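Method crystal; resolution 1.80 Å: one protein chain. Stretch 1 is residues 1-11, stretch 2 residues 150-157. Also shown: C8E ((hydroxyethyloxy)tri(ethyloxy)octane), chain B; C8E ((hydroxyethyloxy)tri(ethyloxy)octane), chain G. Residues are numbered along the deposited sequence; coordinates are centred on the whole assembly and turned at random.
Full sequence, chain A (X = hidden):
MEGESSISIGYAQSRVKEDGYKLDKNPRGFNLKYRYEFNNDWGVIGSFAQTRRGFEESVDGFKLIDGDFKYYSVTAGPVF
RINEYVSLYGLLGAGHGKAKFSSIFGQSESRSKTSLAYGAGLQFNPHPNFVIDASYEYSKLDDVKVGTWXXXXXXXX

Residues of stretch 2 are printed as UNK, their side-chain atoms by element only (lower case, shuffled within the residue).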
# COMPACT_ATOMS: atom_id res chain seq x y z
N MET A 1 22.64 -3.55 -6.94
CA MET A 1 23.98 -3.09 -6.60
C MET A 1 24.01 -1.59 -6.33
O MET A 1 23.05 -0.87 -6.60
CB MET A 1 24.96 -3.39 -7.74
CG MET A 1 24.90 -4.82 -8.26
SD MET A 1 26.16 -5.08 -9.52
CE MET A 1 27.65 -5.06 -8.52
N GLU A 2 25.14 -1.12 -5.81
CA GLU A 2 25.35 0.29 -5.51
C GLU A 2 24.97 1.24 -6.66
O GLU A 2 25.41 1.06 -7.80
CB GLU A 2 26.80 0.53 -5.11
CG GLU A 2 27.12 1.96 -4.72
CD GLU A 2 28.38 2.06 -3.88
OE1 GLU A 2 28.62 1.14 -3.06
OE2 GLU A 2 29.13 3.04 -4.03
N GLY A 3 24.15 2.24 -6.36
CA GLY A 3 23.80 3.26 -7.33
C GLY A 3 22.61 2.90 -8.20
O GLY A 3 22.19 3.69 -9.05
N GLU A 4 22.05 1.71 -7.99
CA GLU A 4 20.92 1.26 -8.83
C GLU A 4 19.57 1.62 -8.25
O GLU A 4 19.35 1.53 -7.04
CB GLU A 4 21.00 -0.24 -9.11
CG GLU A 4 22.17 -0.61 -10.03
CD GLU A 4 22.22 -2.09 -10.36
OE1 GLU A 4 21.59 -2.90 -9.65
OE2 GLU A 4 22.90 -2.45 -11.35
N SER A 5 18.67 2.02 -9.15
CA SER A 5 17.30 2.37 -8.82
C SER A 5 16.36 1.27 -9.31
O SER A 5 16.60 0.66 -10.36
CB SER A 5 16.90 3.67 -9.53
OG SER A 5 17.71 4.76 -9.13
N SER A 6 15.29 1.04 -8.56
CA SER A 6 14.22 0.14 -8.99
C SER A 6 12.90 0.89 -8.94
O SER A 6 12.59 1.54 -7.96
CB SER A 6 14.14 -1.08 -8.08
OG SER A 6 15.39 -1.76 -8.03
N ILE A 7 12.12 0.81 -10.00
CA ILE A 7 10.82 1.45 -10.01
C ILE A 7 9.80 0.38 -10.36
O ILE A 7 10.01 -0.40 -11.31
CB ILE A 7 10.78 2.63 -11.03
CG1 ILE A 7 9.40 3.29 -11.07
CG2 ILE A 7 11.20 2.16 -12.43
CD1 ILE A 7 9.02 3.96 -9.77
N SER A 8 8.72 0.33 -9.59
CA SER A 8 7.67 -0.64 -9.84
C SER A 8 6.27 -0.06 -9.68
O SER A 8 6.05 0.87 -8.89
CB SER A 8 7.82 -1.87 -8.95
OG SER A 8 7.83 -1.54 -7.56
N ILE A 9 5.33 -0.63 -10.44
CA ILE A 9 3.92 -0.33 -10.25
C ILE A 9 3.21 -1.65 -9.98
O ILE A 9 3.60 -2.70 -10.49
CB ILE A 9 3.29 0.40 -11.47
CG1 ILE A 9 1.92 0.97 -11.10
CG2 ILE A 9 3.19 -0.52 -12.70
CD1 ILE A 9 1.33 1.92 -12.15
N GLY A 10 2.16 -1.60 -9.17
CA GLY A 10 1.50 -2.83 -8.78
C GLY A 10 0.08 -2.67 -8.31
O GLY A 10 -0.39 -1.55 -8.05
N TYR A 11 -0.60 -3.80 -8.20
CA TYR A 11 -1.93 -3.89 -7.64
C TYR A 11 -1.84 -3.65 -6.15
O TYR A 11 -0.86 -4.06 -5.50
CB TYR A 11 -2.49 -5.29 -7.86
CG TYR A 11 -2.62 -5.71 -9.31
CD1 TYR A 11 -3.75 -5.37 -10.05
CD2 TYR A 11 -1.62 -6.46 -9.92
CE1 TYR A 11 -3.88 -5.77 -11.36
CE2 TYR A 11 -1.73 -6.86 -11.24
CZ TYR A 11 -2.86 -6.51 -11.95
OH TYR A 11 -2.99 -6.90 -13.26
N UNK A 150 0.12 -5.69 -1.60
CA UNK A 150 0.62 -5.04 -2.81
C UNK A 150 1.46 -6.03 -3.58
O UNK A 150 2.28 -6.74 -2.99
c UNK A 150 1.46 -3.82 -2.44
s UNK A 150 1.73 -1.45 -1.01
c UNK A 150 0.78 -0.95 0.44
c UNK A 150 0.67 -2.77 -1.63
N UNK A 151 1.27 -6.05 -4.90
CA UNK A 151 2.05 -6.92 -5.77
C UNK A 151 2.31 -6.19 -7.08
O UNK A 151 1.37 -5.86 -7.81
c UNK A 151 1.30 -8.21 -6.05
c UNK A 151 1.93 -9.16 -7.08
c UNK A 151 0.98 -10.32 -7.40
c UNK A 151 3.27 -9.68 -6.60
N UNK A 152 3.58 -5.95 -7.39
CA UNK A 152 3.94 -5.11 -8.51
C UNK A 152 5.17 -5.59 -9.25
O UNK A 152 5.77 -6.61 -8.92
N UNK A 153 5.55 -4.84 -10.27
CA UNK A 153 6.69 -5.20 -11.10
C UNK A 153 7.23 -3.96 -11.77
O UNK A 153 6.55 -2.93 -11.88
c UNK A 153 6.29 -6.26 -12.15
N UNK A 154 8.47 -4.06 -12.23
CA UNK A 154 9.10 -2.94 -12.88
C UNK A 154 10.55 -3.24 -13.19
O UNK A 154 10.93 -4.39 -13.41
N UNK A 155 11.38 -2.20 -13.19
CA UNK A 155 12.73 -2.33 -13.70
C UNK A 155 13.75 -1.80 -12.73
O UNK A 155 13.43 -0.97 -11.89
c UNK A 155 12.09 -3.23 -16.76
c UNK A 155 10.00 -2.97 -17.88
c UNK A 155 12.86 -1.59 -15.01
c UNK A 155 11.86 -2.07 -16.02
o UNK A 155 9.08 -3.42 -18.80
c UNK A 155 10.68 -1.38 -16.23
c UNK A 155 11.18 -3.68 -17.69
c UNK A 155 9.75 -1.83 -17.16
N UNK A 156 14.98 -2.29 -12.87
CA UNK A 156 16.11 -1.83 -12.10
C UNK A 156 17.26 -1.46 -13.00
O UNK A 156 17.60 -2.22 -13.81
c UNK A 156 18.00 -3.33 -9.31
n UNK A 156 19.83 -6.40 -9.36
c UNK A 156 19.41 -5.22 -9.03
n UNK A 156 19.91 -4.62 -8.02
c UNK A 156 16.58 -2.93 -11.18
c UNK A 156 17.75 -2.52 -10.46
n UNK A 156 18.46 -4.61 -9.68
N UNK A 157 17.82 -0.29 -12.79
CA UNK A 157 18.77 0.30 -13.73
C UNK A 157 19.74 1.17 -12.95
O UNK A 157 19.35 1.74 -11.93
OXT UNK A 157 20.89 1.33 -13.32
c UNK A 157 16.62 4.39 -13.26
c UNK A 157 15.81 1.78 -13.67
c UNK A 157 17.08 2.17 -14.08
c UNK A 157 15.36 3.99 -12.85
c UNK A 157 17.47 3.48 -13.87
c UNK A 157 14.95 2.68 -13.06
c UNK A 157 18.01 1.17 -14.73
C1 C8E B . 5.37 3.45 -13.65
C2 C8E B . 6.64 2.60 -13.68
C3 C8E B . 6.31 1.11 -13.69
C4 C8E B . 7.03 0.38 -14.81
C5 C8E B . 6.05 -0.35 -15.72
C6 C8E B . 6.13 -1.85 -15.47
C7 C8E B . 4.85 -2.56 -15.90
C8 C8E B . 4.62 -3.83 -15.07
O9 C8E B . 3.28 -3.82 -14.62
C10 C8E B . 2.90 -4.99 -13.94
C11 C8E B . 2.21 -4.54 -12.66
O12 C8E B . 1.67 -5.64 -11.98
C13 C8E B . 2.67 -6.54 -11.59
C14 C8E B . 2.10 -7.93 -11.45
O15 C8E B . 3.05 -8.72 -10.76
C16 C8E B . 4.04 -9.23 -11.62
C17 C8E B . 3.42 -10.12 -12.69
C1 C8E G . -2.48 -7.59 -4.60
C2 C8E G . -3.70 -7.92 -5.46
C3 C8E G . -3.29 -8.49 -6.81
C4 C8E G . -4.45 -9.18 -7.52
C5 C8E G . -4.09 -9.50 -8.97
C6 C8E G . -5.03 -8.80 -9.96
C7 C8E G . -5.59 -9.79 -10.98
C8 C8E G . -6.64 -9.14 -11.87
O HOH W 1 20.04 4.68 -10.47
O HOH W 2 22.56 -1.09 -13.77

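Position 150, already within a strand that begins earlier in the chain, has an unbranched side chain of two carbons, a sulfur and a terminal carbon. Its CB lies sideways to stretch 1 and the chain end leads away, while its CA makes a CA-H...O contact with Tyr11 O at 3.2 Å. Sulfur followed by a methyl identifies Met150.

Position 151 carries four carbons, forked at the second, on the sheet face that also bears the Tyr11 side chain. Its backbone N donates to Tyr11 O (3.0 Å) and its O accepts from Tyr11 N (2.9 Å). The fork after a single methylene makes it Leu151.

At position 152 there are no side-chain atoms. The absence matters: its CA and that of Gly10 approach to 3.4 Å, and a CB here would clash with Ile9 O and Gly10 CA. The residue is Gly152.

Position 153 has one carbon, on the face shared with Ile9. Its backbone N donates to Ile9 O (2.9 Å), and Ile9 N returns a bond to its O (3.0 Å). A lone CB defines Ala153.

Position 154 again lacks side-chain atoms. Its CA sits 3.1 Å from Ile7 O, and a CB would fall 1.8 Å from that same oxygen; this is Gly154.

Position 155 shows one carbon, then a six-carbon ring bearing one oxygen. Its N donates to Ile7 O and its O accepts from Ile7 N, both at 2.9 Å, while the ring leads away from stretch 1 and has the chain B detergent nearby. The residue is Tyr155.

Position 156 has three carbons, a nitrogen, and a carbon carrying two more nitrogens. One of the two terminal nitrogens lies 2.9 Å from Glu4 OE1, a salt bridge resting on charge alone because the oxygen stands over the face of the group. This guanidinium is Arg156.

Position 157 bears one carbon and an unsubstituted six-carbon ring, with OXT closing the chain. Ser5 CB packs over the ring face, 4.0 Å from its centroid, and Ile7 CG2 meets the ring edge, 3.8 Å from the nearest ring carbon. This is Phe157.

The contact is an antiparallel strand pairing that joins the two ends of the chain. Eight backbone hydrogen bonds come in reciprocal pairs at Ser5, Ile7, Ile9 and Tyr11, and glycine leaves room for the close approach of Gly10 and Gly152. Beyond this ladder, the Glu4–Arg156 salt bridge and the Phe157 ring secure one end, where water 2 donates to both Glu4 OE2 (2.8 Å) and Phe157 OXT (3.0 Å).

Stretch 2 150-157: MLGAGYRF
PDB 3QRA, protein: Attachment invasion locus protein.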